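Local structure of oligopeptide-binding protein oppA (Lactococcus lactis, 3DRF) at residues Pro44-Trp49 against Val229-Ile235; Tyr39-Met45 against Ala57-Met62; Thr254-Val258 against Lys271-Asn276; Met62-Gly66 against Ile235-Pro239. The protein binds oligopeptides in a voluminous cavity that shuts like a Venus fly-trap and serves their uptake through the OppABCDF ABC transporter. All coordinates share one frame; numbering follows the deposited sequence.

Contact 1 of 4, residues Pro44-Trp49 against Val229-Ile235; sequences PMKAQW and VVAGESI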
loop_
_atom_site.group_PDB
_atom_site.type_symbol
_atom_site.label_atom_id
_atom_site.label_comp_id
_atom_site.label_asym_id
_atom_site.label_seq_id
_atom_site.Cartn_x
_atom_site.Cartn_y
_atom_site.Cartn_z
ATOM N N PRO A 44 -6.041 13.962 8.988
ATOM C CA PRO A 44 -5.252 14.983 8.303
ATOM C C PRO A 44 -4.281 14.356 7.286
ATOM O O PRO A 44 -3.708 13.313 7.488
ATOM C CB PRO A 44 -4.464 15.656 9.454
ATOM C CG PRO A 44 -5.219 15.368 10.654
ATOM C CD PRO A 44 -5.908 14.039 10.446
ATOM N N MET A 45 -4.083 15.085 6.201
ATOM C CA MET A 45 -3.075 14.755 5.214
ATOM C C MET A 45 -1.674 14.743 5.864
ATOM O O MET A 45 -1.367 15.550 6.665
ATOM C CB MET A 45 -3.159 15.879 4.156
ATOM C CG MET A 45 -2.201 15.683 3.038
ATOM S SD MET A 45 -2.191 17.062 1.879
ATOM C CE MET A 45 -1.352 18.394 2.840
ATOM N N LYS A 46 -0.862 13.804 5.476
ATOM C CA LYS A 46 0.547 13.721 5.907
ATOM C C LYS A 46 1.388 13.961 4.663
ATOM O O LYS A 46 1.726 13.070 3.937
ATOM C CB LYS A 46 0.859 12.353 6.512
ATOM C CG LYS A 46 0.207 12.143 7.819
ATOM C CD LYS A 46 0.556 10.776 8.338
ATOM C CE LYS A 46 2.109 10.479 8.397
ATOM N NZ LYS A 46 2.759 11.351 9.300
ATOM N N ALA A 47 1.699 15.222 4.417
ATOM C CA ALA A 47 2.540 15.585 3.255
ATOM C C ALA A 47 3.950 15.001 3.422
ATOM O O ALA A 47 4.586 15.255 4.347
ATOM C CB ALA A 47 2.659 17.094 3.074
ATOM N N GLN A 48 4.315 14.167 2.472
ATOM C CA GLN A 48 5.695 13.582 2.395
ATOM C C GLN A 48 5.968 13.283 0.934
ATOM O O GLN A 48 5.403 12.392 0.361
ATOM C CB GLN A 48 5.808 12.304 3.249
ATOM C CG GLN A 48 7.239 11.665 3.181
ATOM C CD GLN A 48 8.346 12.739 3.254
ATOM O OE1 GLN A 48 9.027 12.977 2.328
ATOM N NE2 GLN A 48 8.501 13.333 4.422
ATOM N N TRP A 49 6.836 14.090 0.339
ATOM C CA TRP A 49 7.038 14.026 -1.114
ATOM C C TRP A 49 8.046 12.975 -1.554
ATOM O O TRP A 49 8.160 12.674 -2.704
ATOM C CB TRP A 49 7.433 15.452 -1.634
ATOM C CG TRP A 49 6.240 16.447 -1.480
ATOM C CD1 TRP A 49 5.963 17.204 -0.405
ATOM C CD2 TRP A 49 5.192 16.669 -2.431
ATOM N NE1 TRP A 49 4.809 17.920 -0.640
ATOM C CE2 TRP A 49 4.326 17.616 -1.879
ATOM C CE3 TRP A 49 4.916 16.168 -3.730
ATOM C CZ2 TRP A 49 3.187 18.101 -2.565
ATOM C CZ3 TRP A 49 3.767 16.622 -4.386
ATOM C CH2 TRP A 49 2.914 17.587 -3.788
ATOM N N VAL A 229 1.423 24.445 0.263
ATOM C CA VAL A 229 0.940 23.276 0.962
ATOM C C VAL A 229 0.499 23.708 2.362
ATOM O O VAL A 229 1.261 24.286 3.084
ATOM C CB VAL A 229 2.068 22.220 1.095
ATOM C CG1 VAL A 229 1.579 21.045 1.915
ATOM C CG2 VAL A 229 2.540 21.762 -0.260
ATOM N N VAL A 230 -0.756 23.433 2.710
ATOM C CA VAL A 230 -1.282 23.707 4.033
ATOM C C VAL A 230 -1.285 22.371 4.783
ATOM O O VAL A 230 -2.030 21.479 4.469
ATOM C CB VAL A 230 -2.720 24.298 3.959
ATOM C CG1 VAL A 230 -3.321 24.472 5.346
ATOM C CG2 VAL A 230 -2.716 25.647 3.214
ATOM N N ALA A 231 -0.387 22.266 5.737
ATOM C CA ALA A 231 -0.180 21.030 6.474
ATOM C C ALA A 231 -1.494 20.436 6.935
ATOM O O ALA A 231 -2.321 21.104 7.488
ATOM C CB ALA A 231 0.766 21.262 7.656
ATOM N N GLY A 232 -1.678 19.158 6.662
ATOM C CA GLY A 232 -2.850 18.452 7.132
ATOM C C GLY A 232 -4.078 18.620 6.235
ATOM O O GLY A 232 -5.007 17.904 6.383
ATOM N N GLU A 233 -4.031 19.576 5.314
ATOM C CA GLU A 233 -5.247 19.957 4.576
ATOM C C GLU A 233 -5.214 19.928 3.046
ATOM O O GLU A 233 -6.071 19.346 2.441
ATOM C CB GLU A 233 -5.650 21.389 5.013
ATOM C CG GLU A 233 -5.971 21.558 6.487
ATOM C CD GLU A 233 -6.438 22.988 6.827
ATOM O OE1 GLU A 233 -6.727 23.735 5.948
ATOM O OE2 GLU A 233 -6.448 23.244 8.000
ATOM N N SER A 234 -4.265 20.612 2.443
ATOM C CA SER A 234 -4.369 20.908 1.016
ATOM C C SER A 234 -3.060 21.219 0.304
ATOM O O SER A 234 -2.060 21.522 0.917
ATOM C CB SER A 234 -5.325 22.125 0.833
ATOM O OG SER A 234 -4.730 23.276 1.351
ATOM N N ILE A 235 -3.130 21.150 -1.010
ATOM C CA ILE A 235 -2.053 21.546 -1.913
ATOM C C ILE A 235 -2.653 22.429 -3.033
ATOM O O ILE A 235 -3.654 22.095 -3.594
ATOM C CB ILE A 235 -1.463 20.322 -2.652
ATOM C CG1 ILE A 235 -1.072 19.179 -1.682
ATOM C CG2 ILE A 235 -0.273 20.745 -3.546
ATOM C CD1 ILE A 235 -0.905 17.814 -2.363
HETATM O O HOH W 1 0.916 17.657 6.080
#
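M45 and G232 bring the two backbones together, their CA atoms 4.2 Å apart, where the loop that follows strand 34-40 passes the turn between strands 224-230 and 234-239. That turn closes a β-hairpin with a classic β bulge: E233 and S234 both face V230, and V230 O accepts from the two backbone N-H groups. G232 turns the chain with a positive phi of 84°, a conformation in which a side chain would strike the preceding carbonyl and also lie close to P44 CB. Its O takes the N-H of M45 (M45 N to G232 O 3.0 Å, 149° at the hydrogen). In return, the G232 CA-H points at M45 O, 3.3 Å from G232 CA. A water completes the link, donating to M45 O and accepting from A47 N and G232 N.

The M45 side chain runs out with CG anti to the backbone N and then bends at its last torsion (chi3 72°). This carries the methyl over the bulge, with M45 CE 3.6 Å from V230 O. The same methyl rests on V229, M45 CE to V229 CG1 4.1 Å, while the sulfur lies alongside I235 CG1. A47 adds its CB against the same V229 branch. Further along, the W49 ring, whose NE1 is bonded to T215 O, approaches I235 from the opposite direction, and the two meet obliquely with W49 CH2 4.1 Å from I235 CD1.

Contact 2 of 4, residues Tyr39-Met45 against Ala57-Met62; sequences YQSDSPM and ATFATM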
loop_
_atom_site.group_PDB
_atom_site.type_symbol
_atom_site.label_atom_id
_atom_site.label_comp_id
_atom_site.label_asym_id
_atom_site.label_seq_id
_atom_site.Cartn_x
_atom_site.Cartn_y
_atom_site.Cartn_z
ATOM N N TYR A 39 -9.563 14.251 -1.847
ATOM C CA TYR A 39 -9.441 12.854 -1.408
ATOM C C TYR A 39 -10.205 12.684 -0.101
ATOM O O TYR A 39 -10.051 13.459 0.794
ATOM C CB TYR A 39 -7.937 12.467 -1.259
ATOM C CG TYR A 39 -7.733 10.976 -1.151
ATOM C CD1 TYR A 39 -7.398 10.211 -2.262
ATOM C CD2 TYR A 39 -7.933 10.314 0.056
ATOM C CE1 TYR A 39 -7.246 8.830 -2.139
ATOM C CE2 TYR A 39 -7.772 9.001 0.164
ATOM C CZ TYR A 39 -7.454 8.272 -0.937
ATOM O OH TYR A 39 -7.293 6.912 -0.792
ATOM N N GLN A 40 -11.022 11.652 -0.051
ATOM C CA GLN A 40 -11.801 11.375 1.141
ATOM C C GLN A 40 -10.920 10.765 2.241
ATOM O O GLN A 40 -10.355 9.727 2.105
ATOM C CB GLN A 40 -12.970 10.439 0.809
ATOM C CG GLN A 40 -13.937 10.293 2.021
ATOM C CD GLN A 40 -15.085 9.381 1.674
ATOM O OE1 GLN A 40 -14.985 8.188 1.773
ATOM N NE2 GLN A 40 -16.180 9.979 1.245
ATOM N N SER A 41 -10.853 11.517 3.323
ATOM C CA SER A 41 -10.057 11.128 4.454
ATOM C C SER A 41 -10.583 11.783 5.720
ATOM O O SER A 41 -10.761 12.942 5.747
ATOM C CB SER A 41 -8.589 11.572 4.232
ATOM O OG SER A 41 -7.782 11.242 5.354
ATOM N N ASP A 42 -10.779 10.987 6.743
ATOM C CA ASP A 42 -11.148 11.494 8.059
ATOM C C ASP A 42 -9.926 11.943 8.911
ATOM O O ASP A 42 -10.074 12.598 9.892
ATOM C CB ASP A 42 -12.013 10.452 8.819
ATOM C CG ASP A 42 -13.424 10.326 8.209
ATOM O OD1 ASP A 42 -13.910 11.326 7.820
ATOM O OD2 ASP A 42 -13.916 9.239 8.053
ATOM N N SER A 43 -8.744 11.563 8.478
ATOM C CA SER A 43 -7.504 12.020 9.115
ATOM C C SER A 43 -6.806 13.128 8.318
ATOM O O SER A 43 -6.916 13.196 7.138
ATOM C CB SER A 43 -6.514 10.852 9.222
ATOM O OG SER A 43 -6.944 9.891 10.154
ATOM N N PRO A 44 -6.041 13.962 8.988
ATOM C CA PRO A 44 -5.252 14.983 8.303
ATOM C C PRO A 44 -4.281 14.356 7.286
ATOM O O PRO A 44 -3.708 13.313 7.488
ATOM C CB PRO A 44 -4.464 15.656 9.454
ATOM C CG PRO A 44 -5.219 15.368 10.654
ATOM C CD PRO A 44 -5.908 14.039 10.446
ATOM N N MET A 45 -4.083 15.085 6.201
ATOM C CA MET A 45 -3.075 14.755 5.214
ATOM C C MET A 45 -1.674 14.743 5.864
ATOM O O MET A 45 -1.367 15.550 6.665
ATOM C CB MET A 45 -3.159 15.879 4.156
ATOM C CG MET A 45 -2.201 15.683 3.038
ATOM S SD MET A 45 -2.191 17.062 1.879
ATOM C CE MET A 45 -1.352 18.394 2.840
ATOM N N ALA A 57 -1.666 5.757 1.220
ATOM C CA ALA A 57 -2.249 5.910 -0.097
ATOM C C ALA A 57 -2.860 7.313 -0.274
ATOM O O ALA A 57 -2.958 7.790 -1.355
ATOM C CB ALA A 57 -3.302 4.812 -0.297
ATOM N N THR A 58 -3.285 7.912 0.815
ATOM C CA THR A 58 -3.923 9.251 0.775
ATOM C C THR A 58 -2.960 10.278 0.146
ATOM O O THR A 58 -3.243 10.868 -0.850
ATOM C CB THR A 58 -4.313 9.665 2.180
ATOM O OG1 THR A 58 -5.316 8.769 2.645
ATOM C CG2 THR A 58 -4.925 11.076 2.198
ATOM N N PHE A 59 -1.787 10.430 0.725
ATOM C CA PHE A 59 -0.854 11.417 0.174
ATOM C C PHE A 59 -0.240 10.953 -1.173
ATOM O O PHE A 59 -0.034 11.744 -2.068
ATOM C CB PHE A 59 0.265 11.832 1.157
ATOM C CG PHE A 59 0.957 13.031 0.642
ATOM C CD1 PHE A 59 0.315 14.227 0.616
ATOM C CD2 PHE A 59 2.159 12.881 -0.051
ATOM C CE1 PHE A 59 0.956 15.342 0.005
ATOM C CE2 PHE A 59 2.739 13.970 -0.631
ATOM C CZ PHE A 59 2.182 15.127 -0.605
ATOM N N ALA A 60 0.015 9.659 -1.316
ATOM C CA ALA A 60 0.492 9.165 -2.602
ATOM C C ALA A 60 -0.463 9.588 -3.733
ATOM O O ALA A 60 -0.060 10.030 -4.708
ATOM C CB ALA A 60 0.638 7.629 -2.572
ATOM N N THR A 61 -1.758 9.488 -3.467
ATOM C CA THR A 61 -2.765 9.892 -4.452
ATOM C C THR A 61 -2.777 11.427 -4.656
ATOM O O THR A 61 -2.739 11.880 -5.749
ATOM C CB THR A 61 -4.142 9.405 -4.062
ATOM O OG1 THR A 61 -4.132 7.975 -4.028
ATOM C CG2 THR A 61 -5.158 9.836 -5.109
ATOM N N MET A 62 -2.779 12.180 -3.579
ATOM C CA MET A 62 -2.743 13.674 -3.653
ATOM C C MET A 62 -1.504 14.258 -4.330
ATOM O O MET A 62 -1.581 15.325 -4.845
ATOM C CB MET A 62 -2.921 14.272 -2.250
ATOM C CG MET A 62 -4.275 13.906 -1.604
ATOM S SD MET A 62 -4.505 14.678 0.036
ATOM C CE MET A 62 -4.920 16.377 -0.427
HETATM O O HOH W 2 -5.881 9.374 5.323
#
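The ring of Y39 lies against helix 57-62 with T58 CA over one face, a CH-π contact 4.1 Å from the ring centroid and 18° off the normal. Y39 reaches it because CG stands anti to the backbone N (chi1 -166°). T61, three residues on, crosses the ring at about a right angle, its CG2 3.6 Å from Y39 CD1. An alanine at Y39 would remove the ring and is likely to leave T58 and T61 facing a gap on this side of the helix.

Apolar and sulfur contacts follow. Y39 CB meets M62 CG at 3.9 Å, and M62 CE lies 3.6 Å from M45 SD. That sulfur also sits in the plane of the F59 ring at its edge, a Met-aromatic contact 5.1 Å from SD to the centroid.

Polar links are indirect: one water joins S41 OG to T58 OG1, donating to the former. S41 OG in turn donates to S43 O, within the carbonyl plane on a lone pair, while T61 OG1 and T61 N grip A57 O from opposite faces.

The whole is a short helix packed on the end of a sheet strand, in a solute-binding protein where A57 itself makes backbone hydrogen bonds to the bound peptide.

Contact 3 of 4, residues Thr254-Val258 against Lys271-Asn276; sequences TYEVV and KYDIIN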
loop_
_atom_site.group_PDB
_atom_site.type_symbol
_atom_site.label_atom_id
_atom_site.label_comp_id
_atom_site.label_asym_id
_atom_site.label_seq_id
_atom_site.Cartn_x
_atom_site.Cartn_y
_atom_site.Cartn_z
ATOM N N THR A 254 -6.421 22.586 -7.128
ATOM C CA THR A 254 -6.367 22.534 -5.675
ATOM C C THR A 254 -6.723 21.080 -5.296
ATOM O O THR A 254 -7.579 20.442 -5.898
ATOM C CB THR A 254 -7.307 23.566 -5.043
ATOM O OG1 THR A 254 -8.657 23.266 -5.431
ATOM C CG2 THR A 254 -6.893 24.944 -5.517
ATOM N N TYR A 255 -6.019 20.551 -4.327
ATOM C CA TYR A 255 -6.239 19.159 -3.906
ATOM C C TYR A 255 -6.339 19.170 -2.383
ATOM O O TYR A 255 -5.415 19.572 -1.743
ATOM C CB TYR A 255 -5.094 18.252 -4.405
ATOM C CG TYR A 255 -5.490 16.822 -4.805
ATOM C CD1 TYR A 255 -6.397 16.090 -4.089
ATOM C CD2 TYR A 255 -4.945 16.237 -5.892
ATOM C CE1 TYR A 255 -6.726 14.802 -4.452
ATOM C CE2 TYR A 255 -5.280 14.953 -6.265
ATOM C CZ TYR A 255 -6.180 14.256 -5.540
ATOM O OH TYR A 255 -6.548 13.004 -5.931
ATOM N N GLU A 256 -7.497 18.773 -1.851
ATOM C CA GLU A 256 -7.833 18.928 -0.440
ATOM C C GLU A 256 -8.277 17.616 0.172
ATOM O O GLU A 256 -8.910 16.856 -0.506
ATOM C CB GLU A 256 -8.975 19.993 -0.247
ATOM C CG GLU A 256 -8.695 21.370 -0.836
ATOM C CD GLU A 256 -9.763 22.381 -0.463
ATOM O OE1 GLU A 256 -10.848 22.065 -0.012
ATOM O OE2 GLU A 256 -9.429 23.526 -0.653
ATOM N N VAL A 257 -8.207 17.420 1.444
ATOM C CA VAL A 257 -8.928 16.310 2.067
ATOM C C VAL A 257 -10.355 16.767 2.378
ATOM O O VAL A 257 -10.621 17.961 2.541
ATOM C CB VAL A 257 -8.230 15.706 3.327
ATOM C CG1 VAL A 257 -6.937 14.975 2.930
ATOM C CG2 VAL A 257 -7.987 16.764 4.393
ATOM N N VAL A 258 -11.275 15.830 2.336
ATOM C CA VAL A 258 -12.668 16.002 2.731
ATOM C C VAL A 258 -13.167 14.803 3.531
ATOM O O VAL A 258 -12.808 13.661 3.244
ATOM C CB VAL A 258 -13.581 16.208 1.508
ATOM C CG1 VAL A 258 -13.575 14.967 0.628
ATOM C CG2 VAL A 258 -14.994 16.548 1.952
ATOM N N LYS A 271 -18.566 21.856 -4.532
ATOM C CA LYS A 271 -17.339 22.242 -3.868
ATOM C C LYS A 271 -16.087 21.602 -4.528
ATOM O O LYS A 271 -15.046 22.213 -4.559
ATOM C CB LYS A 271 -17.402 21.874 -2.394
ATOM C CG LYS A 271 -16.219 22.325 -1.486
ATOM C CD LYS A 271 -16.543 22.107 -0.026
ATOM C CE LYS A 271 -15.341 22.230 0.879
ATOM N NZ LYS A 271 -14.965 23.565 0.966
ATOM N N TYR A 272 -16.247 20.388 -5.048
ATOM C CA TYR A 272 -15.179 19.664 -5.761
ATOM C C TYR A 272 -15.651 19.200 -7.119
ATOM O O TYR A 272 -16.767 18.764 -7.240
ATOM C CB TYR A 272 -14.676 18.479 -4.919
ATOM C CG TYR A 272 -14.151 18.942 -3.569
ATOM C CD1 TYR A 272 -13.005 19.744 -3.485
ATOM C CD2 TYR A 272 -14.766 18.595 -2.382
ATOM C CE1 TYR A 272 -12.536 20.156 -2.302
ATOM C CE2 TYR A 272 -14.278 19.043 -1.185
ATOM C CZ TYR A 272 -13.163 19.812 -1.147
ATOM O OH TYR A 272 -12.657 20.275 0.034
ATOM N N ASP A 273 -14.791 19.258 -8.103
ATOM C CA ASP A 273 -15.026 18.673 -9.410
ATOM C C ASP A 273 -14.873 17.165 -9.401
ATOM O O ASP A 273 -15.540 16.476 -10.125
ATOM C CB ASP A 273 -14.076 19.256 -10.463
ATOM C CG ASP A 273 -14.250 20.740 -10.652
ATOM O OD1 ASP A 273 -15.375 21.113 -11.013
ATOM O OD2 ASP A 273 -13.321 21.503 -10.485
ATOM N N ILE A 274 -13.952 16.673 -8.588
ATOM C CA ILE A 274 -13.606 15.230 -8.518
ATOM C C ILE A 274 -13.372 14.925 -7.053
ATOM O O ILE A 274 -12.736 15.694 -6.403
ATOM C CB ILE A 274 -12.310 14.982 -9.303
ATOM C CG1 ILE A 274 -12.458 15.356 -10.805
ATOM C CG2 ILE A 274 -11.834 13.536 -9.119
ATOM C CD1 ILE A 274 -11.199 15.256 -11.586
ATOM N N ILE A 275 -13.863 13.781 -6.559
ATOM C CA ILE A 275 -13.435 13.216 -5.272
ATOM C C ILE A 275 -12.980 11.768 -5.435
ATOM O O ILE A 275 -13.679 10.962 -5.946
ATOM C CB ILE A 275 -14.554 13.280 -4.173
ATOM C CG1 ILE A 275 -15.138 14.724 -4.031
ATOM C CG2 ILE A 275 -13.979 12.753 -2.862
ATOM C CD1 ILE A 275 -16.225 14.842 -3.012
ATOM N N ASN A 276 -11.747 11.527 -5.021
ATOM C CA ASN A 276 -11.133 10.184 -5.042
ATOM C C ASN A 276 -11.192 9.542 -3.669
ATOM O O ASN A 276 -11.228 10.212 -2.678
ATOM C CB ASN A 276 -9.676 10.300 -5.552
ATOM C CG ASN A 276 -9.637 10.646 -7.035
ATOM O OD1 ASN A 276 -10.248 9.969 -7.827
ATOM N ND2 ASN A 276 -8.948 11.717 -7.377
HETATM O O HOH W 3 -12.868 23.919 -0.668
HETATM O O HOH W 4 -12.757 19.730 2.768
#
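E256 and Y272 each carry CG anti to the carbonyl carbon, at chi1 -56° and -58°, and these torsions swing carboxylate and phenol to a common point. The segments belong to a β-α-β crossover: strand 252-258 leads through helix 263-268 to strand 274-276, with strand 34-40 lying between the two and parallel to both. The side chains therefore meet across an intervening strand.

Y272 OH donates to E256 OE1 at 2.5 Å, meeting the oxygen on its anti side and slightly out of the carboxylate plane. E256 OE1 lies at the edge of the Y272 ring, in its plane, with the carboxylate turned 77° from the ring. K271 NZ, 4.5 Å from E256 OE1, is beyond salt-bridge range, but a water accepts from the ammonium and donates to that oxygen; the positive charge probably favours the ionised acid. A second water donates both to V257 O and to Y272 OH, so the phenol donates one bond and accepts another.

Next to this polar group the V258 and Y272 side chains run antiparallel to each other, V258 CB 4.0 Å from Y272 CE2. The V258 and I275 side chains cross at about a right angle, V258 CG1 4.2 Å from I275 CG2. At the far end N276, whose OD1 is bonded to T546 OG1, gives an amide hydrogen to Y255: N276 ND2 lies 3.1 Å from Y255 OH, with the hydroxyl oxygen tilted from the amide plane.

Contact 4 of 4, residues Met62-Gly66 against Ile235-Pro239; sequences MSGPG and IKYVP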
loop_
_atom_site.group_PDB
_atom_site.type_symbol
_atom_site.label_atom_id
_atom_site.label_comp_id
_atom_site.label_asym_id
_atom_site.label_seq_id
_atom_site.Cartn_x
_atom_site.Cartn_y
_atom_site.Cartn_z
ATOM N N MET A 62 -2.779 12.180 -3.579
ATOM C CA MET A 62 -2.743 13.674 -3.653
ATOM C C MET A 62 -1.504 14.258 -4.330
ATOM O O MET A 62 -1.581 15.325 -4.845
ATOM C CB MET A 62 -2.921 14.272 -2.250
ATOM C CG MET A 62 -4.275 13.906 -1.604
ATOM S SD MET A 62 -4.505 14.678 0.036
ATOM C CE MET A 62 -4.920 16.377 -0.427
ATOM N N SER A 63 -0.406 13.496 -4.337
ATOM C CA SER A 63 0.832 13.875 -5.015
ATOM C C SER A 63 0.795 13.709 -6.544
ATOM O O SER A 63 1.708 14.076 -7.192
ATOM C CB SER A 63 2.041 13.085 -4.452
ATOM O OG SER A 63 2.056 11.738 -4.928
ATOM N N GLY A 64 -0.290 13.142 -7.072
ATOM C CA GLY A 64 -0.358 12.790 -8.481
ATOM C C GLY A 64 0.025 13.911 -9.470
ATOM O O GLY A 64 0.857 13.740 -10.300
ATOM N N PRO A 65 -0.628 15.073 -9.329
ATOM C CA PRO A 65 -0.316 16.179 -10.253
ATOM C C PRO A 65 1.164 16.635 -10.204
ATOM O O PRO A 65 1.694 17.124 -11.155
ATOM C CB PRO A 65 -1.273 17.310 -9.804
ATOM C CG PRO A 65 -2.438 16.616 -9.197
ATOM C CD PRO A 65 -1.783 15.403 -8.458
ATOM N N GLY A 66 1.821 16.397 -9.078
ATOM C CA GLY A 66 3.240 16.731 -8.940
ATOM C C GLY A 66 4.211 15.637 -9.388
ATOM O O GLY A 66 5.400 15.831 -9.268
ATOM N N ILE A 235 -3.130 21.150 -1.010
ATOM C CA ILE A 235 -2.053 21.546 -1.913
ATOM C C ILE A 235 -2.653 22.429 -3.033
ATOM O O ILE A 235 -3.654 22.095 -3.594
ATOM C CB ILE A 235 -1.463 20.322 -2.652
ATOM C CG1 ILE A 235 -1.072 19.179 -1.682
ATOM C CG2 ILE A 235 -0.273 20.745 -3.546
ATOM C CD1 ILE A 235 -0.905 17.814 -2.363
ATOM N N LYS A 236 -2.001 23.532 -3.331
ATOM C CA LYS A 236 -2.294 24.338 -4.543
ATOM C C LYS A 236 -1.211 24.045 -5.555
ATOM O O LYS A 236 -0.062 24.355 -5.380
ATOM C CB LYS A 236 -2.360 25.882 -4.306
ATOM C CG LYS A 236 -2.984 26.623 -5.574
ATOM C CD LYS A 236 -2.806 28.118 -5.629
ATOM C CE LYS A 236 -3.031 28.655 -7.065
ATOM N NZ LYS A 236 -2.169 29.792 -7.516
ATOM N N TYR A 237 -1.631 23.463 -6.645
ATOM C CA TYR A 237 -0.749 23.152 -7.741
ATOM C C TYR A 237 -0.830 24.184 -8.900
ATOM O O TYR A 237 -1.930 24.621 -9.296
ATOM C CB TYR A 237 -1.170 21.824 -8.311
ATOM C CG TYR A 237 -0.784 20.564 -7.551
ATOM C CD1 TYR A 237 0.538 20.130 -7.543
ATOM C CD2 TYR A 237 -1.737 19.749 -6.962
ATOM C CE1 TYR A 237 0.890 18.895 -6.918
ATOM C CE2 TYR A 237 -1.381 18.554 -6.344
ATOM C CZ TYR A 237 -0.075 18.151 -6.334
ATOM O OH TYR A 237 0.319 16.965 -5.804
ATOM N N VAL A 238 0.332 24.546 -9.442
ATOM C CA VAL A 238 0.423 25.384 -10.650
ATOM C C VAL A 238 1.332 24.671 -11.627
ATOM O O VAL A 238 2.058 23.768 -11.212
ATOM C CB VAL A 238 1.004 26.829 -10.321
ATOM C CG1 VAL A 238 0.085 27.482 -9.276
ATOM C CG2 VAL A 238 2.444 26.727 -9.808
ATOM N N PRO A 239 1.347 25.031 -12.903
ATOM C CA PRO A 239 2.193 24.274 -13.828
ATOM C C PRO A 239 3.679 24.404 -13.464
ATOM O O PRO A 239 4.124 25.425 -13.000
ATOM C CB PRO A 239 1.924 24.976 -15.160
ATOM C CG PRO A 239 0.465 25.449 -15.033
ATOM C CD PRO A 239 0.447 25.983 -13.616
#
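Where helix 57-62 ends and the chain turns away, its last residue, M62, and the loop that follows settle on strand 234-239, and Y237 is the side chain that joins them. With CG anti to its carbonyl carbon (chi1 -77°), the Y237 ring is aimed at the end of helix 57-62. Its hydroxyl donates to the carbonyl of M62, Y237 OH to M62 O 2.7 Å, approaching in the carbonyl plane on a lone pair with an angle of 131° at the oxygen. A side-chain donor thus serves a carbonyl of the helix's final turn, and the bond fixes the ring from its far end.

The ring is also held flat between two aliphatic groups. P65 lies over one face in a CH-π contact, its CB 3.6 Å from the ring centroid and only 8° off the normal, with CG touching the rim at Y237 CE2. On the opposite face the CG2 branch of I235, two residues back on the same strand, stands over the centre. G66 passes close to the ring, its N 3.4 Å from Y237 CE1, and a side chain at that glycine would be tight against the same carbon. The other branch of I235 reaches the helix end, I235 CD1 to M62 O 3.6 Å.

A phenylalanine in place of Y237 would keep the ring between P65 and I235 but would probably leave the M62 carbonyl without its hydroxyl donor.

Strand 234-239 is flanked by strands 224-230 and 252-258. Y237 also touches F224 and I253, one on each of these neighbours, and P65 is tied by a backbone hydrogen bond to F224.

How the contacts relate
All four contacts gather on one mixed sheet. Contacts 1 and 2 are closest, about 8 Å between centres, and share M45; contact 4 shares I235 with contact 1 and M62 with contact 2. W49 of contact 1 also reaches contact 4, its CH2 3.3 Å from Y237 OH. Contact 3 lies about 10 Å from contact 2, centre to centre, joined by backbone bonds from Y39 N to E256 O (3.0 Å) and S41 N to V258 O (2.9 Å). Another, I235 N to Y255 O (2.9 Å), ties it to contacts 1 and 4. Helix 57-62 in contact 2 brings the group to the bound peptide, through A57 and A60.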